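Local coordinates for HIT domain-containing protein (Leishmania major, PDB 3KSV) that is of unknown function but belongs to the zinc-binding branch of the HIT family and probably hydrolyses or transfers nucleotides through a histidine-AMP intermediate, at residues N12-K17 and Q102-V107; A34-D39 and M48-K53; Y90-N95 and V107-I112. One frame throughout, in Å; residues are numbered along the deposited sequence.

Interaction 1. Residues N12-K17 and Q102-V107; sequences NCIFCK and QEVPHV. With ZN (zinc ion), chain B.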
loop_
_atom_site.group_PDB
_atom_site.type_symbol
_atom_site.label_atom_id
_atom_site.label_comp_id
_atom_site.label_asym_id
_atom_site.label_seq_id
_atom_site.Cartn_x
_atom_site.Cartn_y
_atom_site.Cartn_z
ATOM N N ASN A 12 -19.864 9.327 -11.711
ATOM C CA ASN A 12 -20.328 8.479 -10.593
ATOM C C ASN A 12 -19.208 7.994 -9.664
ATOM O O ASN A 12 -19.305 6.900 -9.109
ATOM C CB ASN A 12 -21.068 7.247 -11.117
ATOM C CG ASN A 12 -22.083 7.579 -12.174
ATOM O OD1 ASN A 12 -22.354 8.749 -12.449
ATOM N ND2 ASN A 12 -22.652 6.548 -12.788
ATOM N N CYS A 13 -18.152 8.786 -9.493
ATOM C CA CYS A 13 -17.067 8.422 -8.575
ATOM C C CYS A 13 -17.165 9.239 -7.302
ATOM O O CYS A 13 -16.861 10.431 -7.304
ATOM C CB CYS A 13 -15.708 8.666 -9.218
ATOM S SG CYS A 13 -14.308 8.478 -8.084
ATOM N N ILE A 14 -17.547 8.596 -6.203
ATOM C CA ILE A 14 -17.726 9.317 -4.950
ATOM C C ILE A 14 -16.488 10.058 -4.460
ATOM O O ILE A 14 -16.628 11.062 -3.775
ATOM C CB ILE A 14 -18.307 8.433 -3.798
ATOM C CG1 ILE A 14 -17.305 7.379 -3.302
ATOM C CG2 ILE A 14 -19.645 7.784 -4.222
ATOM C CD1 ILE A 14 -17.698 6.772 -1.905
ATOM N N PHE A 15 -15.280 9.608 -4.806
ATOM C CA PHE A 15 -14.082 10.327 -4.348
ATOM C C PHE A 15 -13.857 11.590 -5.145
ATOM O O PHE A 15 -13.446 12.604 -4.594
ATOM C CB PHE A 15 -12.825 9.447 -4.351
ATOM C CG PHE A 15 -12.855 8.355 -3.324
ATOM C CD1 PHE A 15 -13.397 8.570 -2.068
ATOM C CD2 PHE A 15 -12.325 7.119 -3.604
ATOM C CE1 PHE A 15 -13.422 7.565 -1.126
ATOM C CE2 PHE A 15 -12.362 6.118 -2.668
ATOM C CZ PHE A 15 -12.909 6.338 -1.432
ATOM N N CYS A 16 -14.153 11.548 -6.432
ATOM C CA CYS A 16 -14.174 12.782 -7.209
ATOM C C CYS A 16 -15.219 13.769 -6.677
ATOM O O CYS A 16 -14.982 14.972 -6.651
ATOM C CB CYS A 16 -14.411 12.499 -8.691
ATOM S SG CYS A 16 -12.939 11.910 -9.574
ATOM N N LYS A 17 -16.362 13.264 -6.236
ATOM C CA LYS A 17 -17.399 14.130 -5.667
ATOM C C LYS A 17 -16.882 14.825 -4.396
ATOM O O LYS A 17 -17.074 16.016 -4.221
ATOM C CB LYS A 17 -18.655 13.330 -5.339
ATOM C CG LYS A 17 -19.435 12.848 -6.547
ATOM C CD LYS A 17 -20.795 12.295 -6.103
ATOM C CE LYS A 17 -21.446 11.445 -7.177
ATOM N NZ LYS A 17 -22.026 12.301 -8.223
ATOM N N GLN A 102 -11.746 -4.003 -5.215
ATOM C CA GLN A 102 -11.865 -2.554 -5.371
ATOM C C GLN A 102 -13.342 -2.234 -5.690
ATOM O O GLN A 102 -13.939 -2.828 -6.581
ATOM C CB GLN A 102 -10.947 -2.020 -6.476
ATOM C CG GLN A 102 -11.051 -0.512 -6.666
ATOM C CD GLN A 102 -10.203 0.053 -7.799
ATOM O OE1 GLN A 102 -9.855 -0.645 -8.747
ATOM N NE2 GLN A 102 -9.847 1.332 -7.683
ATOM N N GLU A 103 -13.924 -1.301 -4.948
ATOM C CA GLU A 103 -15.347 -0.973 -5.107
ATOM C C GLU A 103 -15.478 0.366 -5.839
ATOM O O GLU A 103 -16.034 0.420 -6.938
ATOM C CB GLU A 103 -16.041 -0.958 -3.739
ATOM C CG GLU A 103 -17.574 -1.028 -3.770
ATOM C CD GLU A 103 -18.223 -0.489 -2.477
ATOM O OE1 GLU A 103 -17.581 -0.552 -1.397
ATOM O OE2 GLU A 103 -19.375 0.003 -2.550
ATOM N N VAL A 104 -14.950 1.436 -5.254
ATOM C CA VAL A 104 -14.913 2.737 -5.928
ATOM C C VAL A 104 -13.766 2.712 -6.938
ATOM O O VAL A 104 -12.632 2.385 -6.560
ATOM C CB VAL A 104 -14.659 3.891 -4.939
ATOM C CG1 VAL A 104 -14.735 5.230 -5.654
ATOM C CG2 VAL A 104 -15.638 3.841 -3.768
ATOM N N PRO A 105 -14.041 3.053 -8.218
ATOM C CA PRO A 105 -13.027 3.040 -9.273
ATOM C C PRO A 105 -12.076 4.257 -9.266
ATOM O O PRO A 105 -11.905 4.929 -10.292
ATOM C CB PRO A 105 -13.870 2.980 -10.567
ATOM C CG PRO A 105 -15.130 3.687 -10.230
ATOM C CD PRO A 105 -15.363 3.454 -8.739
ATOM N N HIS A 106 -11.458 4.524 -8.114
ATOM C CA HIS A 106 -10.509 5.638 -7.949
ATOM C C HIS A 106 -9.484 5.128 -6.921
ATOM O O HIS A 106 -9.869 4.532 -5.904
ATOM C CB HIS A 106 -11.284 6.901 -7.498
ATOM C CG HIS A 106 -10.448 8.141 -7.293
ATOM N ND1 HIS A 106 -10.818 9.375 -7.783
ATOM C CD2 HIS A 106 -9.307 8.353 -6.600
ATOM C CE1 HIS A 106 -9.928 10.285 -7.425
ATOM N NE2 HIS A 106 -8.997 9.688 -6.709
ATOM N N VAL A 107 -8.190 5.300 -7.203
ATOM C CA VAL A 107 -7.144 4.767 -6.318
ATOM C C VAL A 107 -7.368 5.293 -4.895
ATOM O O VAL A 107 -7.534 6.498 -4.682
ATOM C CB VAL A 107 -5.735 5.181 -6.785
ATOM C CG1 VAL A 107 -4.685 4.841 -5.727
ATOM C CG2 VAL A 107 -5.392 4.504 -8.133
HETATM ZN ZN ZN B . -12.718 9.510 -8.997
#
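Cys13 and Phe15, at the start of a helix, face Val104 and His106 of an irregular loop with CA atoms 6.6 Å (Cys13 to Val104) and 6.9 Å (Phe15 to His106) apart, and no hydrogen bond links the two backbones. Zinc does the joining. It is bound by Cys13 SG at 2.1 Å, by Cys16 SG at 2.5 Å and by His106 ND1 at 2.3 Å, with His55 supplying the fourth ligand. The two sulfurs, probably thiolates, come from a CxxC motif, whose spacing sets one at the N-cap and the other in the first turn, both facing the metal. Cys13 is the N-cap: its SG also accepts the N-H of Cys16 at 3.5 Å in a nearly straight bond, so one sulfur both caps the helix and grips the metal, and the donor would be expected to ease its negative charge. The His106 ring swings out with CG anti to the backbone N (chi1 -180°), which carries ND1 across to the metal, while NE2 at the far side is hydrogen-bonded to Pro52 O and helps fix the ring's rotation.

Phe15 gives this site an apolar wall. Its CB sits over one face of the His106 imidazole, 4.1 Å from the ring centroid, and its phenyl ring presents an edge to the same imidazole in a T-shaped pair with planes at 82°. Branched Val104 meets the helix with both methyls: CG1 touches Phe15 CD2 at 3.7 Å, and CG2 reaches the side of Ile14 CG1, the two side chains crossing at about a right angle.

The zinc site thus pins helix 14-20 to the loop between strands 89-96 and 109-114. Phe15 goes on to touch Leu49 and Ile51 of strand 48-52, and its ring stacks edge-to-face with His108, the predicted nucleophile.

Interaction 2. Residues A34-D39 and M48-K53; sequences ALAFMD and MLVIPK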
loop_
_atom_site.group_PDB
_atom_site.type_symbol
_atom_site.label_atom_id
_atom_site.label_comp_id
_atom_site.label_asym_id
_atom_site.label_seq_id
_atom_site.Cartn_x
_atom_site.Cartn_y
_atom_site.Cartn_z
ATOM N N ALA A 34 -2.702 15.137 -3.573
ATOM C CA ALA A 34 -3.327 14.079 -2.763
ATOM C C ALA A 34 -4.212 14.618 -1.625
ATOM O O ALA A 34 -4.063 15.749 -1.203
ATOM C CB ALA A 34 -2.240 13.134 -2.197
ATOM N N LEU A 35 -5.126 13.780 -1.146
ATOM C CA LEU A 35 -6.000 14.103 -0.034
ATOM C C LEU A 35 -6.104 12.911 0.947
ATOM O O LEU A 35 -6.036 11.750 0.532
ATOM C CB LEU A 35 -7.386 14.459 -0.595
ATOM C CG LEU A 35 -8.263 15.414 0.197
ATOM C CD1 LEU A 35 -7.928 16.852 -0.209
ATOM C CD2 LEU A 35 -9.774 15.080 -0.005
ATOM N N ALA A 36 -6.281 13.200 2.238
ATOM C CA ALA A 36 -6.593 12.193 3.244
ATOM C C ALA A 36 -7.872 12.531 4.015
ATOM O O ALA A 36 -8.164 13.709 4.297
ATOM C CB ALA A 36 -5.417 12.025 4.202
ATOM N N PHE A 37 -8.631 11.490 4.359
ATOM C CA PHE A 37 -9.801 11.608 5.200
ATOM C C PHE A 37 -10.158 10.282 5.897
ATOM O O PHE A 37 -9.544 9.242 5.656
ATOM C CB PHE A 37 -10.978 12.154 4.394
ATOM C CG PHE A 37 -11.205 11.450 3.114
ATOM C CD1 PHE A 37 -12.004 10.321 3.072
ATOM C CD2 PHE A 37 -10.638 11.917 1.949
ATOM C CE1 PHE A 37 -12.242 9.647 1.868
ATOM C CE2 PHE A 37 -10.856 11.266 0.742
ATOM C CZ PHE A 37 -11.660 10.116 0.697
ATOM N N MET A 38 -11.143 10.336 6.783
ATOM C CA MET A 38 -11.576 9.154 7.519
ATOM C C MET A 38 -12.482 8.264 6.659
ATOM O O MET A 38 -13.186 8.745 5.766
ATOM C CB MET A 38 -12.292 9.556 8.809
ATOM C CG MET A 38 -11.501 10.516 9.740
ATOM S SD MET A 38 -9.899 9.888 10.289
ATOM C CE MET A 38 -10.432 8.373 11.092
ATOM N N ASP A 39 -12.463 6.961 6.922
ATOM C CA ASP A 39 -13.380 6.049 6.254
ATOM C C ASP A 39 -14.645 6.009 7.116
ATOM O O ASP A 39 -14.588 5.694 8.304
ATOM C CB ASP A 39 -12.761 4.654 6.088
ATOM C CG ASP A 39 -13.471 3.804 5.032
ATOM O OD1 ASP A 39 -14.692 3.845 4.948
ATOM O OD2 ASP A 39 -12.813 3.044 4.284
ATOM N N MET A 48 -8.496 5.101 7.949
ATOM C CA MET A 48 -8.460 6.260 7.094
ATOM C C MET A 48 -8.063 5.885 5.698
ATOM O O MET A 48 -7.666 4.752 5.436
ATOM C CB MET A 48 -7.526 7.340 7.672
ATOM C CG MET A 48 -6.039 7.012 7.753
ATOM S SD MET A 48 -5.119 8.484 8.249
ATOM C CE MET A 48 -5.449 9.505 6.786
ATOM N N LEU A 49 -8.202 6.872 4.809
ATOM C CA LEU A 49 -7.974 6.735 3.389
ATOM C C LEU A 49 -7.022 7.829 2.889
ATOM O O LEU A 49 -7.085 8.966 3.350
ATOM C CB LEU A 49 -9.294 6.869 2.654
ATOM C CG LEU A 49 -10.396 5.875 3.034
ATOM C CD1 LEU A 49 -11.756 6.376 2.534
ATOM C CD2 LEU A 49 -10.112 4.507 2.500
ATOM N N VAL A 50 -6.133 7.475 1.964
ATOM C CA VAL A 50 -5.285 8.444 1.265
ATOM C C VAL A 50 -5.515 8.253 -0.229
ATOM O O VAL A 50 -5.300 7.161 -0.757
ATOM C CB VAL A 50 -3.783 8.222 1.566
ATOM C CG1 VAL A 50 -2.914 9.088 0.663
ATOM C CG2 VAL A 50 -3.483 8.491 3.029
ATOM N N ILE A 51 -5.936 9.306 -0.911
ATOM C CA ILE A 51 -6.254 9.214 -2.334
ATOM C C ILE A 51 -5.515 10.276 -3.163
ATOM O O ILE A 51 -5.240 11.371 -2.669
ATOM C CB ILE A 51 -7.782 9.345 -2.585
ATOM C CG1 ILE A 51 -8.251 10.760 -2.346
ATOM C CG2 ILE A 51 -8.581 8.384 -1.684
ATOM C CD1 ILE A 51 -9.604 11.035 -2.961
ATOM N N PRO A 52 -5.191 9.960 -4.428
ATOM C CA PRO A 52 -4.754 11.022 -5.309
ATOM C C PRO A 52 -5.927 11.905 -5.712
ATOM O O PRO A 52 -7.060 11.432 -5.817
ATOM C CB PRO A 52 -4.222 10.256 -6.517
ATOM C CG PRO A 52 -5.070 9.054 -6.571
ATOM C CD PRO A 52 -5.259 8.671 -5.136
ATOM N N LYS A 53 -5.663 13.183 -5.928
ATOM C CA LYS A 53 -6.683 14.077 -6.458
ATOM C C LYS A 53 -7.074 13.687 -7.893
ATOM O O LYS A 53 -8.240 13.789 -8.264
ATOM C CB LYS A 53 -6.204 15.526 -6.400
ATOM C CG LYS A 53 -6.237 16.132 -4.988
ATOM C CD LYS A 53 -5.463 17.454 -4.939
ATOM C CE LYS A 53 -5.767 18.272 -3.693
ATOM N NZ LYS A 53 -4.808 19.409 -3.532
#
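Leu35 with Ile51 and Phe37 with Leu49 are the hydrogen-bonded pairs of an antiparallel beta hairpin whose strand axes run at 161° to each other. Each pair is closed by two backbone bonds: Leu35 N to Ile51 O at 2.9 Å and Ile51 N to Leu35 O at 2.8 Å, then Phe37 N to Leu49 O at 3.1 Å and Leu49 N to Phe37 O at 2.9 Å.

Apolar contacts divide between the two faces. On the face of Leu35, Phe37, Leu49 and Ile51, the Phe37 ring is thrown back over the partner strand by the cramped first torsion of its CG, between N and the carbonyl carbon (chi1 49°). Leu49 CB lies over one face of that ring, its methyl CD1 presses on Phe37 CE1 at 3.4 Å, and Ile51 CD1 meets the ring edge at CE2. On the other face the small CB of Ala36 is met by the methyl of flexible Met48, whose chain bends at its last torsion to bring CE to 3.6 Å from Ala36 CB.

Strand 27-30 flanks strand 34-38 and strand 109-114 flanks strand 48-52. Helix 64-82 covers Ala34 and Met48, and Met48 also packs on Tyr142 of the second subunit.

Interaction 3. Residues Y90-N95 and V107-I112; sequences YNVLQN and VHFHII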
loop_
_atom_site.group_PDB
_atom_site.type_symbol
_atom_site.label_atom_id
_atom_site.label_comp_id
_atom_site.label_asym_id
_atom_site.label_seq_id
_atom_site.Cartn_x
_atom_site.Cartn_y
_atom_site.Cartn_z
ATOM N N TYR A 90 -1.004 -1.630 12.158
ATOM C CA TYR A 90 -1.917 -1.273 11.074
ATOM C C TYR A 90 -1.565 -1.937 9.743
ATOM O O TYR A 90 -0.430 -2.343 9.504
ATOM C CB TYR A 90 -1.970 0.261 10.892
ATOM C CG TYR A 90 -0.588 0.891 10.714
ATOM C CD1 TYR A 90 -0.073 1.156 9.446
ATOM C CD2 TYR A 90 0.180 1.235 11.811
ATOM C CE1 TYR A 90 1.165 1.714 9.291
ATOM C CE2 TYR A 90 1.435 1.794 11.662
ATOM C CZ TYR A 90 1.908 2.031 10.402
ATOM O OH TYR A 90 3.154 2.563 10.250
ATOM N N ASN A 91 -2.555 -2.024 8.863
ATOM C CA ASN A 91 -2.338 -2.540 7.529
ATOM C C ASN A 91 -2.599 -1.425 6.511
ATOM O O ASN A 91 -3.520 -0.599 6.691
ATOM C CB ASN A 91 -3.252 -3.723 7.248
ATOM C CG ASN A 91 -2.949 -4.928 8.121
ATOM O OD1 ASN A 91 -3.593 -5.118 9.148
ATOM N ND2 ASN A 91 -1.980 -5.760 7.713
ATOM N N VAL A 92 -1.761 -1.387 5.471
ATOM C CA VAL A 92 -1.966 -0.523 4.327
ATOM C C VAL A 92 -2.404 -1.423 3.159
ATOM O O VAL A 92 -1.742 -2.398 2.820
ATOM C CB VAL A 92 -0.692 0.267 3.959
ATOM C CG1 VAL A 92 -0.926 1.094 2.677
ATOM C CG2 VAL A 92 -0.296 1.196 5.120
ATOM N N LEU A 93 -3.538 -1.076 2.555
ATOM C CA LEU A 93 -4.163 -1.880 1.537
ATOM C C LEU A 93 -4.655 -0.992 0.416
ATOM O O LEU A 93 -5.329 -0.001 0.651
ATOM C CB LEU A 93 -5.347 -2.634 2.117
ATOM C CG LEU A 93 -6.090 -3.527 1.119
ATOM C CD1 LEU A 93 -5.207 -4.735 0.773
ATOM C CD2 LEU A 93 -7.408 -3.950 1.717
ATOM N N GLN A 94 -4.332 -1.364 -0.826
ATOM C CA GLN A 94 -4.825 -0.627 -1.994
ATOM C C GLN A 94 -5.204 -1.640 -3.044
ATOM O O GLN A 94 -4.378 -2.443 -3.447
ATOM C CB GLN A 94 -3.755 0.317 -2.508
ATOM C CG GLN A 94 -4.254 1.333 -3.532
ATOM C CD GLN A 94 -4.076 0.852 -4.939
ATOM O OE1 GLN A 94 -3.065 0.225 -5.251
ATOM N NE2 GLN A 94 -5.072 1.124 -5.812
ATOM N N ASN A 95 -6.462 -1.575 -3.481
ATOM C CA ASN A 95 -7.066 -2.592 -4.331
ATOM C C ASN A 95 -7.242 -2.108 -5.795
ATOM O O ASN A 95 -7.593 -0.954 -6.040
ATOM C CB ASN A 95 -8.426 -2.927 -3.751
ATOM C CG ASN A 95 -8.338 -3.468 -2.341
ATOM O OD1 ASN A 95 -7.395 -4.163 -1.978
ATOM N ND2 ASN A 95 -9.339 -3.184 -1.556
ATOM N N VAL A 107 -8.190 5.300 -7.203
ATOM C CA VAL A 107 -7.144 4.767 -6.318
ATOM C C VAL A 107 -7.368 5.293 -4.895
ATOM O O VAL A 107 -7.534 6.498 -4.682
ATOM C CB VAL A 107 -5.735 5.181 -6.785
ATOM C CG1 VAL A 107 -4.685 4.841 -5.727
ATOM C CG2 VAL A 107 -5.392 4.504 -8.133
ATOM N N HIS A 108 -7.406 4.381 -3.923
ATOM C CA HIS A 108 -7.433 4.777 -2.525
ATOM C C HIS A 108 -6.671 3.766 -1.677
ATOM O O HIS A 108 -6.882 2.560 -1.793
ATOM C CB HIS A 108 -8.862 4.990 -2.025
ATOM C CG HIS A 108 -9.787 3.850 -2.310
ATOM N ND1 HIS A 108 -10.190 3.523 -3.585
ATOM C CD2 HIS A 108 -10.429 2.994 -1.481
ATOM C CE1 HIS A 108 -11.030 2.506 -3.529
ATOM N NE2 HIS A 108 -11.190 2.163 -2.266
ATOM N N PHE A 109 -5.754 4.292 -0.871
ATOM C CA PHE A 109 -4.999 3.522 0.098
ATOM C C PHE A 109 -5.736 3.543 1.429
ATOM O O PHE A 109 -5.963 4.594 1.995
ATOM C CB PHE A 109 -3.602 4.128 0.288
ATOM C CG PHE A 109 -2.669 3.852 -0.831
ATOM C CD1 PHE A 109 -1.766 2.797 -0.746
ATOM C CD2 PHE A 109 -2.703 4.624 -1.982
ATOM C CE1 PHE A 109 -0.925 2.523 -1.759
ATOM C CE2 PHE A 109 -1.847 4.354 -3.023
ATOM C CZ PHE A 109 -0.940 3.304 -2.910
ATOM N N HIS A 110 -6.111 2.376 1.921
ATOM C CA HIS A 110 -6.652 2.234 3.257
ATOM C C HIS A 110 -5.456 2.164 4.222
ATOM O O HIS A 110 -4.476 1.441 3.935
ATOM C CB HIS A 110 -7.429 0.918 3.365
ATOM C CG HIS A 110 -8.586 0.780 2.412
ATOM N ND1 HIS A 110 -9.879 1.081 2.769
ATOM C CD2 HIS A 110 -8.652 0.286 1.148
ATOM C CE1 HIS A 110 -10.684 0.811 1.757
ATOM N NE2 HIS A 110 -9.964 0.329 0.758
ATOM N N ILE A 111 -5.530 2.899 5.342
ATOM C CA ILE A 111 -4.638 2.674 6.499
ATOM C C ILE A 111 -5.506 2.231 7.660
ATOM O O ILE A 111 -6.274 3.031 8.194
ATOM C CB ILE A 111 -3.765 3.896 6.892
ATOM C CG1 ILE A 111 -3.137 4.583 5.657
ATOM C CG2 ILE A 111 -2.614 3.438 7.854
ATOM C CD1 ILE A 111 -4.127 5.363 4.794
ATOM N N ILE A 112 -5.414 0.944 8.022
ATOM C CA ILE A 112 -6.411 0.292 8.888
ATOM C C ILE A 112 -5.761 -0.150 10.195
ATOM O O ILE A 112 -4.945 -1.076 10.176
ATOM C CB ILE A 112 -7.038 -0.959 8.217
ATOM C CG1 ILE A 112 -7.563 -0.661 6.804
ATOM C CG2 ILE A 112 -8.196 -1.479 9.040
ATOM C CD1 ILE A 112 -7.663 -1.884 5.939
HETATM O O HOH W 1 -5.853 -3.823 10.166
#
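Gln94 and Phe109 meet face-on between these antiparallel strands: Gln94 CG lies over the centre of the phenyl ring, 3.7 Å from the centroid and 3° off the normal, a CH-pi contact. CG stands anti to the backbone N (chi1 -168°), and a bend at the next bond turns the amide beyond the ring, bringing NE2 to 3.7 Å from Val107 CG1 while OE1 accepts a hydrogen bond from Asn96. A glutamine suits this place because its methylenes can cover an aromatic face while its polar end finds a partner. Val92, on the same face of the sheet, sets CG1 at the edge of the Phe109 ring, 3.9 Å from CD1. Further along, Tyr90 and Ile111 lie side by side, pointing the same way.

The opposite face bears Leu93, His110, Asn91 and Ile112. The His110 imidazole turns its edge to Leu93 O, with CD2 3.4 Å away and the oxygen in the ring plane; the same oxygen accepts His110 N at 2.8 Å. His110 ND1 is hydrogen-bonded to His47. Backbone bonds also close the Asn91-Ile112 pair, and a water lies within hydrogen-bonding distance of Asn91 OD1 and Ile112 O. The pairing fails toward His108, the predicted nucleophile of the histidine triad, whose buried carbonyl O has no hydrogen-bond partner and meets Gln94 CG instead; its ring is held by ND1 to His106 O.

Strand 109-114 has strand 48-52 on its other side, through backbone bonds of Phe109 to Val50 and Ile111 to Met48, and helix 64-82 covers Phe109 and Tyr90. Strand 89-96, outermost in its own chain, pairs antiparallel with a strand of the second subunit, so the sheet runs through the dimer; there Asn91 ND2 bonds Asn95 OD1 of the second subunit, and reciprocally.

From the N terminus, residues 12-17 open the longest loop, which interaction 1 closes only on reaching 102-107. Within it, interaction 2 closes a short hairpin loop between 34-39 and 48-53. Interaction 3 starts from 90-95 before that long loop is shut and ends at 107-112 after it, so it crosses interaction 1, the two sharing Val107, and follows interaction 2 in series. Strands 48-52 and 109-114 lie side by side, fusing interactions 2 and 3 into one sheet that carries on into the second subunit. Interaction 1 fastens the N-terminal helix across one end of that sheet, where the zinc site adjoins the histidine triad.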